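Local coordinates for protein decapping nuclease RAI1 (Scheffersomyces stipitis, PDB 5BTO) that removes NAD caps from the 5' ends of RNAs, and binds the exoribonuclease RAT1 directly, stabilising it and stimulating its activity, at residues W280-Y293 and D304-L316. Residues are numbered along the deposited sequence; the frame is centred on the assembly and turned at random.
Sequences WAQCFLMGIRKVVY and DVELYKTEEIPLL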
loop_
_atom_site.group_PDB
_atom_site.type_symbol
_atom_site.label_atom_id
_atom_site.label_comp_id
_atom_site.label_asym_id
_atom_site.label_seq_id
_atom_site.Cartn_x
_atom_site.Cartn_y
_atom_site.Cartn_z
ATOM N N TRP A 280 14.327 8.888 18.210
ATOM C CA TRP A 280 14.700 9.542 16.961
ATOM C C TRP A 280 13.448 10.131 16.284
ATOM O O TRP A 280 13.439 11.282 15.825
ATOM C CB TRP A 280 15.407 8.568 15.995
ATOM C CG TRP A 280 15.519 9.189 14.643
ATOM C CD1 TRP A 280 16.433 10.127 14.241
ATOM C CD2 TRP A 280 14.622 9.003 13.536
ATOM N NE1 TRP A 280 16.174 10.514 12.946
ATOM C CE2 TRP A 280 15.069 9.839 12.493
ATOM C CE3 TRP A 280 13.497 8.197 13.326
ATOM C CZ2 TRP A 280 14.431 9.888 11.254
ATOM C CZ3 TRP A 280 12.859 8.253 12.097
ATOM C CH2 TRP A 280 13.332 9.087 11.077
ATOM N N ALA A 281 12.393 9.332 16.212
ATOM C CA ALA A 281 11.179 9.786 15.532
ATOM C C ALA A 281 10.630 11.051 16.182
ATOM O O ALA A 281 10.297 12.011 15.486
ATOM C CB ALA A 281 10.113 8.682 15.505
ATOM N N GLN A 282 10.539 11.047 17.511
ATOM C CA GLN A 282 10.021 12.192 18.266
ATOM C C GLN A 282 10.856 13.439 18.036
ATOM O O GLN A 282 10.330 14.532 17.798
ATOM C CB GLN A 282 10.046 11.893 19.764
ATOM C CG GLN A 282 9.056 10.858 20.218
ATOM C CD GLN A 282 9.177 10.583 21.700
ATOM O OE1 GLN A 282 9.753 11.384 22.448
ATOM N NE2 GLN A 282 8.641 9.449 22.137
ATOM N N CYS A 283 12.166 13.270 18.110
ATOM C CA CYS A 283 13.080 14.400 17.998
ATOM C C CYS A 283 13.173 14.919 16.575
ATOM O O CYS A 283 13.206 16.132 16.352
ATOM C CB CYS A 283 14.460 14.021 18.531
ATOM S SG CYS A 283 14.434 13.806 20.324
ATOM N N PHE A 284 13.183 13.999 15.610
ATOM C CA PHE A 284 13.254 14.378 14.206
ATOM C C PHE A 284 12.040 15.219 13.804
ATOM O O PHE A 284 12.178 16.255 13.140
ATOM C CB PHE A 284 13.345 13.129 13.323
ATOM C CG PHE A 284 13.360 13.427 11.865
ATOM C CD1 PHE A 284 14.524 13.833 11.245
ATOM C CD2 PHE A 284 12.207 13.299 11.107
ATOM C CE1 PHE A 284 14.542 14.109 9.897
ATOM C CE2 PHE A 284 12.217 13.578 9.754
ATOM C CZ PHE A 284 13.385 13.981 9.148
ATOM N N LEU A 285 10.854 14.766 14.196
ATOM C CA LEU A 285 9.624 15.490 13.883
ATOM C C LEU A 285 9.584 16.867 14.516
ATOM O O LEU A 285 9.050 17.812 13.917
ATOM C CB LEU A 285 8.393 14.695 14.319
ATOM C CG LEU A 285 8.103 13.429 13.519
ATOM C CD1 LEU A 285 6.960 12.646 14.163
ATOM C CD2 LEU A 285 7.752 13.800 12.084
ATOM N N MET A 286 10.143 16.993 15.720
ATOM C CA MET A 286 10.096 18.265 16.435
ATOM C C MET A 286 11.284 19.177 16.148
ATOM O O MET A 286 11.291 20.318 16.605
ATOM C CB MET A 286 10.037 18.042 17.951
ATOM C CG MET A 286 8.653 17.722 18.503
ATOM S SD MET A 286 7.396 18.982 18.214
ATOM C CE MET A 286 7.835 20.307 19.340
ATOM N N GLY A 287 12.283 18.683 15.419
ATOM C CA GLY A 287 13.496 19.454 15.185
ATOM C C GLY A 287 14.393 19.572 16.409
ATOM O O GLY A 287 15.165 20.526 16.521
ATOM N N ILE A 288 14.282 18.621 17.332
ATOM C CA ILE A 288 15.166 18.571 18.502
ATOM C C ILE A 288 16.449 17.859 18.085
ATOM O O ILE A 288 16.395 16.752 17.563
ATOM C CB ILE A 288 14.526 17.809 19.684
ATOM C CG1 ILE A 288 13.172 18.413 20.091
ATOM C CG2 ILE A 288 15.498 17.714 20.878
ATOM C CD1 ILE A 288 13.213 19.832 20.475
ATOM N N ARG A 289 17.600 18.483 18.333
ATOM C CA ARG A 289 18.866 18.038 17.748
ATOM C C ARG A 289 19.740 17.223 18.700
ATOM O O ARG A 289 20.727 16.637 18.275
ATOM C CB ARG A 289 19.675 19.243 17.248
ATOM C CG ARG A 289 18.941 20.067 16.190
ATOM C CD ARG A 289 19.800 21.225 15.686
ATOM N NE ARG A 289 19.076 22.101 14.766
ATOM C CZ ARG A 289 19.630 23.109 14.097
ATOM N NH1 ARG A 289 20.924 23.369 14.236
ATOM N NH2 ARG A 289 18.890 23.855 13.284
ATOM N N LYS A 290 19.390 17.215 19.979
ATOM C CA LYS A 290 20.205 16.509 20.976
ATOM C C LYS A 290 19.338 15.660 21.899
ATOM O O LYS A 290 18.244 16.068 22.288
ATOM C CB LYS A 290 21.015 17.500 21.823
ATOM C CG LYS A 290 22.151 18.248 21.105
ATOM C CD LYS A 290 22.969 19.062 22.113
ATOM C CE LYS A 290 23.793 20.197 21.478
ATOM N NZ LYS A 290 24.455 19.839 20.190
ATOM N N VAL A 291 19.847 14.484 22.258
ATOM C CA VAL A 291 19.181 13.601 23.193
ATOM C C VAL A 291 20.202 13.056 24.183
ATOM O O VAL A 291 21.282 12.617 23.778
ATOM C CB VAL A 291 18.596 12.363 22.483
ATOM C CG1 VAL A 291 17.885 11.478 23.490
ATOM C CG2 VAL A 291 17.679 12.763 21.356
ATOM N N VAL A 292 19.858 13.047 25.465
ATOM C CA VAL A 292 20.709 12.359 26.445
ATOM C C VAL A 292 19.993 11.136 26.997
ATOM O O VAL A 292 18.866 11.237 27.477
ATOM C CB VAL A 292 21.121 13.283 27.618
ATOM C CG1 VAL A 292 21.671 12.452 28.775
ATOM C CG2 VAL A 292 22.154 14.294 27.153
ATOM N N TYR A 293 20.647 9.978 26.927
ATOM C CA TYR A 293 20.145 8.782 27.597
ATOM C C TYR A 293 20.918 8.510 28.877
ATOM O O TYR A 293 22.151 8.494 28.879
ATOM C CB TYR A 293 20.238 7.546 26.694
ATOM C CG TYR A 293 18.947 7.221 25.997
ATOM C CD1 TYR A 293 17.974 6.442 26.619
ATOM C CD2 TYR A 293 18.693 7.710 24.724
ATOM C CE1 TYR A 293 16.780 6.149 25.970
ATOM C CE2 TYR A 293 17.505 7.436 24.077
ATOM C CZ TYR A 293 16.555 6.659 24.704
ATOM O OH TYR A 293 15.376 6.377 24.051
ATOM N N ASP A 304 25.669 5.174 33.511
ATOM C CA ASP A 304 26.262 5.847 32.366
ATOM C C ASP A 304 25.301 6.851 31.766
ATOM O O ASP A 304 24.088 6.710 31.901
ATOM C CB ASP A 304 26.706 4.833 31.308
ATOM C CG ASP A 304 28.010 4.141 31.676
ATOM O OD1 ASP A 304 28.960 4.837 32.104
ATOM O OD2 ASP A 304 28.083 2.902 31.552
ATOM N N VAL A 305 25.861 7.880 31.139
ATOM C CA VAL A 305 25.069 8.876 30.422
ATOM C C VAL A 305 25.690 9.050 29.049
ATOM O O VAL A 305 26.918 9.189 28.933
ATOM C CB VAL A 305 25.108 10.231 31.158
ATOM C CG1 VAL A 305 24.450 11.303 30.326
ATOM C CG2 VAL A 305 24.456 10.115 32.542
ATOM N N GLU A 306 24.863 9.047 28.004
ATOM C CA GLU A 306 25.366 9.223 26.651
ATOM C C GLU A 306 24.595 10.313 25.932
ATOM O O GLU A 306 23.358 10.325 25.948
ATOM C CB GLU A 306 25.258 7.916 25.857
ATOM C CG GLU A 306 26.089 6.772 26.442
ATOM C CD GLU A 306 27.581 6.942 26.207
ATOM O OE1 GLU A 306 27.973 7.842 25.431
ATOM O OE2 GLU A 306 28.366 6.173 26.801
ATOM N N LEU A 307 25.341 11.215 25.305
ATOM C CA LEU A 307 24.780 12.284 24.486
ATOM C C LEU A 307 24.742 11.846 23.031
ATOM O O LEU A 307 25.751 11.377 22.492
ATOM C CB LEU A 307 25.650 13.546 24.603
ATOM C CG LEU A 307 25.300 14.692 23.645
ATOM C CD1 LEU A 307 23.949 15.281 23.990
ATOM C CD2 LEU A 307 26.374 15.780 23.704
ATOM N N TYR A 308 23.580 12.001 22.394
ATOM C CA TYR A 308 23.422 11.711 20.975
ATOM C C TYR A 308 23.084 12.987 20.230
ATOM O O TYR A 308 22.392 13.843 20.767
ATOM C CB TYR A 308 22.246 10.743 20.745
ATOM C CG TYR A 308 22.444 9.369 21.314
ATOM C CD1 TYR A 308 22.320 9.138 22.676
ATOM C CD2 TYR A 308 22.742 8.292 20.487
ATOM C CE1 TYR A 308 22.508 7.876 23.207
ATOM C CE2 TYR A 308 22.936 7.032 21.012
ATOM C CZ TYR A 308 22.816 6.833 22.375
ATOM O OH TYR A 308 23.002 5.584 22.922
ATOM N N LYS A 309 23.549 13.115 18.993
ATOM C CA LYS A 309 22.904 14.065 18.094
ATOM C C LYS A 309 21.845 13.296 17.316
ATOM O O LYS A 309 22.090 12.189 16.849
ATOM C CB LYS A 309 23.885 14.796 17.171
ATOM C CG LYS A 309 24.734 13.966 16.242
ATOM C CD LYS A 309 25.575 14.911 15.366
ATOM C CE LYS A 309 26.457 14.153 14.381
ATOM N NZ LYS A 309 27.184 15.081 13.471
ATOM N N THR A 310 20.657 13.875 17.209
ATOM C CA THR A 310 19.544 13.194 16.559
ATOM C C THR A 310 19.934 12.655 15.185
ATOM O O THR A 310 19.581 11.525 14.815
ATOM C CB THR A 310 18.342 14.144 16.465
ATOM O OG1 THR A 310 17.997 14.574 17.786
ATOM C CG2 THR A 310 17.126 13.442 15.830
ATOM N N GLU A 311 20.688 13.444 14.431
ATOM C CA GLU A 311 20.985 13.076 13.050
ATOM C C GLU A 311 21.921 11.874 12.914
ATOM O O GLU A 311 22.046 11.321 11.824
ATOM C CB GLU A 311 21.543 14.272 12.281
ATOM C CG GLU A 311 22.838 14.826 12.845
ATOM C CD GLU A 311 23.355 16.016 12.053
ATOM O OE1 GLU A 311 22.793 16.310 10.975
ATOM O OE2 GLU A 311 24.324 16.658 12.509
ATOM N N GLU A 312 22.598 11.488 14.000
ATOM C CA GLU A 312 23.495 10.333 13.935
ATOM C C GLU A 312 22.782 9.024 14.288
ATOM O O GLU A 312 23.336 7.944 14.091
ATOM C CB GLU A 312 24.744 10.526 14.812
ATOM C CG GLU A 312 24.533 10.275 16.303
ATOM C CD GLU A 312 25.756 10.653 17.143
ATOM O OE1 GLU A 312 26.897 10.380 16.699
ATOM O OE2 GLU A 312 25.577 11.225 18.244
ATOM N N ILE A 313 21.547 9.113 14.775
ATOM C CA ILE A 313 20.859 7.907 15.227
ATOM C C ILE A 313 20.522 6.918 14.092
ATOM O O ILE A 313 20.698 5.712 14.253
ATOM C CB ILE A 313 19.598 8.220 16.075
ATOM C CG1 ILE A 313 20.010 8.894 17.396
ATOM C CG2 ILE A 313 18.818 6.934 16.358
ATOM C CD1 ILE A 313 18.840 9.408 18.232
ATOM N N PRO A 314 20.042 7.421 12.944
ATOM C CA PRO A 314 19.689 6.452 11.890
ATOM C C PRO A 314 20.858 5.548 11.494
ATOM O O PRO A 314 20.646 4.356 11.257
ATOM C CB PRO A 314 19.254 7.350 10.724
ATOM C CG PRO A 314 18.676 8.555 11.416
ATOM C CD PRO A 314 19.614 8.792 12.598
ATOM N N LEU A 315 22.073 6.091 11.451
ATOM C CA LEU A 315 23.231 5.289 11.073
ATOM C C LEU A 315 23.637 4.318 12.192
ATOM O O LEU A 315 24.047 3.182 11.924
ATOM C CB LEU A 315 24.404 6.183 10.665
ATOM C CG LEU A 315 25.655 5.457 10.179
ATOM C CD1 LEU A 315 25.367 4.578 8.963
ATOM C CD2 LEU A 315 26.747 6.470 9.878
ATOM N N LEU A 316 23.514 4.750 13.444
ATOM C CA LEU A 316 23.733 3.822 14.559
ATOM C C LEU A 316 22.816 2.605 14.449
ATOM O O LEU A 316 23.245 1.463 14.634
ATOM C CB LEU A 316 23.509 4.502 15.904
ATOM C CG LEU A 316 24.604 5.435 16.403
ATOM C CD1 LEU A 316 24.186 6.038 17.731
ATOM C CD2 LEU A 316 25.916 4.654 16.548
HETATM O O HOH W 1 21.010 16.332 15.087
#
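The indole of W280 lies between P314 and F284. P314 CG sits over one face, 3.5 Å from W280 NE1. F284 CB covers the opposite face, offset toward the rim. At the in-plane edge, T310 O comes within 3.5 Å of W280 CD1. The Y308 ring takes V291 O at its edge, and its CE1 lies obliquely 4.1 Å from Y293 CD2. T310 is buried and opens the 3-10 turn 310-312, just after strand 302-309. Its OG1 donates to I288 O at 2.7 Å. With OG1 beside the backbone N (chi1 -58°), CG2 stands anti to that N and meets W280 CD1 at 3.7 Å. T310 N donates to R289 O.

Strands 290-296 and 302-309 form an antiparallel hairpin at the edge of a four-stranded sheet in the PD-(D/E)XK nuclease fold. V291 and Y308 are a hydrogen-bonded pair, as are Y293 and E306. Strand 254-261, parallel beside 290-296, carries metal ligand E256 and substrate-binding K258. OE1 of substrate-binding Q282 accepts a hydrogen bond from K258 NZ. Y293 OH is hydrogen-bonded to T279 OG1. On the hairpin face away from V291 and Y308, V292 CG1 presses on V305 CG1 at a tight 3.4 Å, while V292 CG2 meets L307 CD1.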